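Local coordinates for kelch-like protein 7 (Homo sapiens, PDB 3II7) that acts as a substrate-specific adapter of a CUL3-RBX1 E3 ubiquitin ligase, with this kelch-repeat domain probably recognising the proteins to be degraded, at residues A50-S64 with R92-T106. Numbering follows the deposited sequence. Where two conformers were deposited one is given.
Sequences ACVFWDNVVYILGGS and RDSLAACAAEGKIYT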
loop_
_atom_site.group_PDB
_atom_site.type_symbol
_atom_site.label_atom_id
_atom_site.label_comp_id
_atom_site.label_asym_id
_atom_site.label_seq_id
_atom_site.Cartn_x
_atom_site.Cartn_y
_atom_site.Cartn_z
ATOM N N ALA A 50 1.367 -4.593 6.623
ATOM C CA ALA A 50 0.839 -4.449 5.270
ATOM C C ALA A 50 -0.461 -5.201 5.153
ATOM O O ALA A 50 -0.734 -6.097 5.944
ATOM C CB ALA A 50 1.837 -4.976 4.235
ATOM N N CYS A 51 -1.276 -4.825 4.164
ATOM C CA CYS A 51 -2.514 -5.559 3.921
ATOM C C CYS A 51 -2.723 -5.786 2.438
ATOM O O CYS A 51 -2.086 -5.125 1.613
ATOM C CB CYS A 51 -3.705 -4.868 4.538
ATOM S SG CYS A 51 -4.328 -3.515 3.610
ATOM N N VAL A 52 -3.552 -6.760 2.099
ATOM C CA VAL A 52 -3.820 -7.069 0.713
ATOM C C VAL A 52 -5.169 -7.769 0.638
ATOM O O VAL A 52 -5.538 -8.495 1.552
ATOM C CB VAL A 52 -2.663 -7.961 0.100
ATOM C CG1 VAL A 52 -2.285 -9.096 1.079
ATOM C CG2 VAL A 52 -3.032 -8.519 -1.264
ATOM N N PHE A 53 -5.897 -7.519 -0.443
ATOM C CA PHE A 53 -7.185 -8.148 -0.653
ATOM C C PHE A 53 -7.122 -9.176 -1.765
ATOM O O PHE A 53 -6.565 -8.898 -2.838
ATOM C CB PHE A 53 -8.223 -7.104 -0.997
ATOM C CG PHE A 53 -9.561 -7.666 -1.274
ATOM C CD1 PHE A 53 -10.393 -8.058 -0.224
ATOM C CD2 PHE A 53 -10.021 -7.806 -2.576
ATOM C CE1 PHE A 53 -11.668 -8.563 -0.496
ATOM C CE2 PHE A 53 -11.283 -8.336 -2.840
ATOM C CZ PHE A 53 -12.098 -8.699 -1.817
ATOM N N TRP A 54 -7.696 -10.360 -1.519
ATOM C CA TRP A 54 -7.887 -11.365 -2.574
ATOM C C TRP A 54 -9.119 -12.213 -2.274
ATOM O O TRP A 54 -9.244 -12.728 -1.178
ATOM C CB TRP A 54 -6.673 -12.286 -2.744
ATOM C CG TRP A 54 -6.885 -13.257 -3.831
ATOM C CD1 TRP A 54 -7.223 -14.573 -3.699
ATOM C CD2 TRP A 54 -6.893 -12.983 -5.234
ATOM N NE1 TRP A 54 -7.415 -15.139 -4.927
ATOM C CE2 TRP A 54 -7.207 -14.187 -5.893
ATOM C CE3 TRP A 54 -6.640 -11.834 -6.001
ATOM C CZ2 TRP A 54 -7.287 -14.279 -7.285
ATOM C CZ3 TRP A 54 -6.707 -11.930 -7.388
ATOM C CH2 TRP A 54 -7.029 -13.145 -8.012
ATOM N N ASP A 55 -10.003 -12.355 -3.273
ATOM C CA ASP A 55 -11.139 -13.304 -3.216
ATOM C C ASP A 55 -11.863 -13.291 -1.860
ATOM O O ASP A 55 -11.908 -14.281 -1.117
ATOM C CB ASP A 55 -10.652 -14.703 -3.572
ATOM C CG ASP A 55 -11.772 -15.706 -3.731
ATOM O OD1 ASP A 55 -12.901 -15.338 -4.133
ATOM O OD2 ASP A 55 -11.500 -16.881 -3.448
ATOM N N ASN A 56 -12.427 -12.131 -1.572
ATOM C CA ASN A 56 -13.258 -11.875 -0.390
ATOM C C ASN A 56 -12.540 -11.791 0.962
ATOM O O ASN A 56 -13.218 -11.658 1.999
ATOM C CB ASN A 56 -14.408 -12.873 -0.302
ATOM C CG ASN A 56 -15.369 -12.755 -1.474
ATOM O OD1 ASN A 56 -15.588 -11.654 -2.004
ATOM N ND2 ASN A 56 -15.978 -13.866 -1.853
ATOM N N VAL A 57 -11.208 -11.822 0.947
ATOM C CA VAL A 57 -10.412 -11.807 2.177
ATOM C C VAL A 57 -9.380 -10.679 2.178
ATOM O O VAL A 57 -8.595 -10.532 1.205
ATOM C CB VAL A 57 -9.699 -13.161 2.389
ATOM C CG1 VAL A 57 -8.905 -13.157 3.729
ATOM C CG2 VAL A 57 -10.715 -14.309 2.382
ATOM N N VAL A 58 -9.365 -9.904 3.284
ATOM C CA VAL A 58 -8.275 -8.954 3.582
ATOM C C VAL A 58 -7.271 -9.684 4.448
ATOM O O VAL A 58 -7.634 -10.217 5.508
ATOM C CB VAL A 58 -8.749 -7.717 4.328
ATOM C CG1 VAL A 58 -7.551 -6.813 4.671
ATOM C CG2 VAL A 58 -9.819 -6.906 3.515
ATOM N N TYR A 59 -6.020 -9.747 3.980
ATOM C CA TYR A 59 -4.914 -10.330 4.753
ATOM C C TYR A 59 -4.097 -9.213 5.357
ATOM O O TYR A 59 -3.670 -8.262 4.631
ATOM C CB TYR A 59 -4.014 -11.176 3.850
ATOM C CG TYR A 59 -4.727 -12.354 3.248
ATOM C CD1 TYR A 59 -4.668 -13.610 3.846
ATOM C CD2 TYR A 59 -5.458 -12.217 2.097
ATOM C CE1 TYR A 59 -5.326 -14.694 3.297
ATOM C CE2 TYR A 59 -6.108 -13.297 1.511
ATOM C CZ TYR A 59 -6.049 -14.537 2.119
ATOM O OH TYR A 59 -6.704 -15.595 1.567
ATOM N N ILE A 60 -3.886 -9.300 6.672
ATOM C CA ILE A 60 -3.057 -8.342 7.409
ATOM C C ILE A 60 -1.832 -9.094 7.882
ATOM O O ILE A 60 -1.946 -10.130 8.587
ATOM C CB ILE A 60 -3.813 -7.747 8.586
ATOM C CG1 ILE A 60 -4.962 -6.883 8.065
ATOM C CG2 ILE A 60 -2.854 -6.865 9.488
ATOM C CD1 ILE A 60 -5.867 -6.339 9.107
ATOM N N LEU A 61 -0.666 -8.631 7.453
ATOM C CA LEU A 61 0.568 -9.393 7.672
ATOM C C LEU A 61 1.766 -8.490 7.978
ATOM O O LEU A 61 1.771 -7.299 7.642
ATOM C CB LEU A 61 0.815 -10.327 6.467
ATOM C CG LEU A 61 0.898 -9.662 5.096
ATOM C CD1 LEU A 61 2.287 -9.097 4.854
ATOM C CD2 LEU A 61 0.517 -10.662 4.018
ATOM N N GLY A 62 2.768 -9.070 8.652
ATOM C CA GLY A 62 3.962 -8.337 9.024
ATOM C C GLY A 62 3.722 -7.360 10.156
ATOM O O GLY A 62 2.667 -7.391 10.843
ATOM N N GLY A 63 4.700 -6.495 10.375
ATOM C CA GLY A 63 4.621 -5.533 11.426
ATOM C C GLY A 63 4.941 -6.091 12.798
ATOM O O GLY A 63 5.311 -7.270 12.967
ATOM N N SER A 64 4.791 -5.232 13.784
ATOM C CA SER A 64 5.200 -5.554 15.143
ATOM C C SER A 64 4.303 -4.895 16.166
ATOM O O SER A 64 3.566 -3.956 15.857
ATOM C CB SER A 64 6.640 -5.093 15.363
ATOM O OG SER A 64 6.794 -3.692 15.088
ATOM N N ARG A 92 8.734 -9.151 9.564
ATOM C CA ARG A 92 9.420 -7.904 9.248
ATOM C C ARG A 92 8.429 -6.746 9.175
ATOM O O ARG A 92 7.211 -6.947 8.953
ATOM C CB ARG A 92 10.195 -8.015 7.946
ATOM C CG ARG A 92 9.398 -8.469 6.795
ATOM C CD ARG A 92 10.293 -9.217 5.867
ATOM N NE ARG A 92 9.772 -9.270 4.532
ATOM C CZ ARG A 92 9.033 -10.238 4.028
ATOM N NH1 ARG A 92 8.663 -11.265 4.760
ATOM N NH2 ARG A 92 8.664 -10.165 2.749
ATOM N N ASP A 93 8.972 -5.547 9.379
ATOM C CA ASP A 93 8.212 -4.306 9.382
ATOM C C ASP A 93 8.428 -3.567 8.055
ATOM O O ASP A 93 9.464 -3.710 7.431
ATOM C CB ASP A 93 8.719 -3.386 10.510
ATOM C CG ASP A 93 8.274 -3.840 11.917
ATOM O OD1 ASP A 93 7.670 -4.903 12.059
ATOM O OD2 ASP A 93 8.535 -3.093 12.889
ATOM N N SER A 94 7.461 -2.742 7.701
ATOM C CA SER A 94 7.568 -1.812 6.538
ATOM C C SER A 94 7.728 -2.574 5.211
ATOM O O SER A 94 8.305 -2.070 4.245
ATOM C CB SER A 94 8.699 -0.787 6.775
ATOM O OG SER A 94 8.457 -0.063 8.005
ATOM N N LEU A 95 7.218 -3.797 5.196
ATOM C CA LEU A 95 7.113 -4.608 3.971
ATOM C C LEU A 95 5.922 -4.102 3.148
ATOM O O LEU A 95 5.090 -3.349 3.649
ATOM C CB LEU A 95 6.944 -6.084 4.332
ATOM C CG LEU A 95 5.585 -6.584 4.845
ATOM C CD1 LEU A 95 5.702 -8.074 5.133
ATOM C CD2 LEU A 95 5.088 -5.817 6.061
ATOM N N ALA A 96 5.870 -4.496 1.885
ATOM C CA ALA A 96 4.762 -4.194 1.020
ATOM C C ALA A 96 4.125 -5.512 0.601
ATOM O O ALA A 96 4.753 -6.570 0.662
ATOM C CB ALA A 96 5.227 -3.405 -0.198
ATOM N N ALA A 97 2.865 -5.446 0.203
ATOM C CA ALA A 97 2.130 -6.634 -0.216
ATOM C C ALA A 97 1.152 -6.336 -1.316
ATOM O O ALA A 97 0.592 -5.225 -1.378
ATOM C CB ALA A 97 1.406 -7.291 0.997
ATOM N N CYS A 98 0.898 -7.341 -2.162
ATOM C CA CYS A 98 -0.124 -7.275 -3.176
ATOM C C CYS A 98 -0.553 -8.696 -3.544
ATOM O O CYS A 98 0.053 -9.656 -3.084
ATOM C CB CYS A 98 0.326 -6.446 -4.381
ATOM S SG CYS A 98 1.505 -7.256 -5.428
ATOM N N ALA A 99 -1.592 -8.834 -4.375
ATOM C CA ALA A 99 -2.059 -10.155 -4.780
ATOM C C ALA A 99 -2.102 -10.266 -6.283
ATOM O O ALA A 99 -2.459 -9.299 -6.988
ATOM C CB ALA A 99 -3.448 -10.408 -4.220
ATOM N N ALA A 100 -1.730 -11.438 -6.779
ATOM C CA ALA A 100 -1.852 -11.749 -8.194
ATOM C C ALA A 100 -2.188 -13.222 -8.365
ATOM O O ALA A 100 -1.446 -14.085 -7.865
ATOM C CB ALA A 100 -0.535 -11.410 -8.944
ATOM N N GLU A 101 -3.296 -13.493 -9.059
ATOM C CA GLU A 101 -3.687 -14.872 -9.455
ATOM C C GLU A 101 -3.646 -15.890 -8.291
ATOM O O GLU A 101 -3.071 -16.974 -8.408
ATOM C CB GLU A 101 -2.836 -15.337 -10.637
ATOM C CG GLU A 101 -2.901 -14.349 -11.836
ATOM C CD GLU A 101 -2.233 -14.871 -13.115
ATOM O OE1 GLU A 101 -2.323 -16.090 -13.377
ATOM O OE2 GLU A 101 -1.628 -14.052 -13.859
ATOM N N GLY A 102 -4.235 -15.507 -7.165
ATOM C CA GLY A 102 -4.389 -16.421 -6.015
ATOM C C GLY A 102 -3.208 -16.500 -5.073
ATOM O O GLY A 102 -3.268 -17.211 -4.057
ATOM N N LYS A 103 -2.140 -15.756 -5.370
ATOM C CA LYS A 103 -1.003 -15.672 -4.481
ATOM C C LYS A 103 -0.892 -14.276 -3.838
ATOM O O LYS A 103 -1.136 -13.249 -4.496
ATOM C CB LYS A 103 0.287 -15.988 -5.217
ATOM C CG LYS A 103 0.443 -17.476 -5.560
ATOM C CD LYS A 103 -0.118 -17.820 -6.908
ATOM C CE LYS A 103 0.381 -19.189 -7.380
ATOM N NZ LYS A 103 -0.122 -19.496 -8.740
ATOM N N ILE A 104 -0.534 -14.259 -2.564
ATOM C CA ILE A 104 -0.238 -13.024 -1.843
ATOM C C ILE A 104 1.267 -12.853 -1.777
ATOM O O ILE A 104 1.950 -13.663 -1.156
ATOM C CB ILE A 104 -0.770 -13.073 -0.390
ATOM C CG1 ILE A 104 -2.266 -13.424 -0.345
ATOM C CG2 ILE A 104 -0.478 -11.780 0.311
ATOM C CD1 ILE A 104 -3.127 -12.617 -1.189
ATOM N N TYR A 105 1.772 -11.786 -2.377
ATOM C CA TYR A 105 3.192 -11.489 -2.390
ATOM C C TYR A 105 3.552 -10.462 -1.329
ATOM O O TYR A 105 2.790 -9.523 -1.064
ATOM C CB TYR A 105 3.635 -10.984 -3.770
ATOM C CG TYR A 105 3.471 -11.994 -4.881
ATOM C CD1 TYR A 105 4.527 -12.795 -5.281
ATOM C CD2 TYR A 105 2.255 -12.131 -5.549
ATOM C CE1 TYR A 105 4.390 -13.719 -6.293
ATOM C CE2 TYR A 105 2.108 -13.071 -6.588
ATOM C CZ TYR A 105 3.193 -13.854 -6.940
ATOM O OH TYR A 105 3.063 -14.774 -7.955
ATOM N N THR A 106 4.699 -10.693 -0.701
ATOM C CA THR A 106 5.255 -9.779 0.314
ATOM C C THR A 106 6.677 -9.478 -0.036
ATOM O O THR A 106 7.436 -10.385 -0.370
ATOM C CB THR A 106 5.131 -10.370 1.750
ATOM O OG1 THR A 106 5.929 -11.535 1.886
ATOM C CG2 THR A 106 3.658 -10.727 2.065
HETATM O O HOH W 1 -2.450 -4.307 -1.412
HETATM O O HOH W 2 6.172 -9.274 11.269
#
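W54 reaches from the first hairpin across to the type I' turn A100-K103 of the second, and its side chain is the one to follow outward. CB already touches I104 CD1 at 3.9 Å. With CG anti to the backbone N (chi1 -179°), the indole is thrown forward over that turn. CE3, on the six-membered ring, meets the methyl of A99 obliquely; NE1, on the five-membered ring, lies 3.5 Å from G102 CA; and CZ2 comes to 3.3 Å from G102 N, which sits above one ring face, offset toward the rim. CH2, at the far end, approaches E101 N. Cut back to an alanine, W54 is likely to leave the G102 turn without its aromatic cover and to open a gap beside A99 and I104 CD1.

Further in, the packing becomes aliphatic. In the conformer given here, one of two, V52 splits its branches: CG1 lies against I104 CG2, while CG2 packs on A99 CB and the C98-A99 backbone. I104 CG1 lies over one face of the Y59 ring, and V57 CG1 covers the opposite face. L61 CD1 touches both L95 CD1 and T106 CG2, and A50 CB rests on L95 CD2.

At the other end the contact turns polar. G63 N donates to R92 O (2.9 Å, 165°), and in the conformer modelled here S64 OG, which also bonds R47, donates to D93 OD2 on its syn side. Water 1 bridges C51 O and A97 O.

These are neighbouring blades of the kelch beta-propeller: strands 50-54 and 96-100, each the first of its four-stranded antiparallel sheet, run nearly parallel (9°) with axes 5.8 Å apart, while strand 290-295 packs against C51 and F53, and strand 120-124 continues the sheet beyond 103-107.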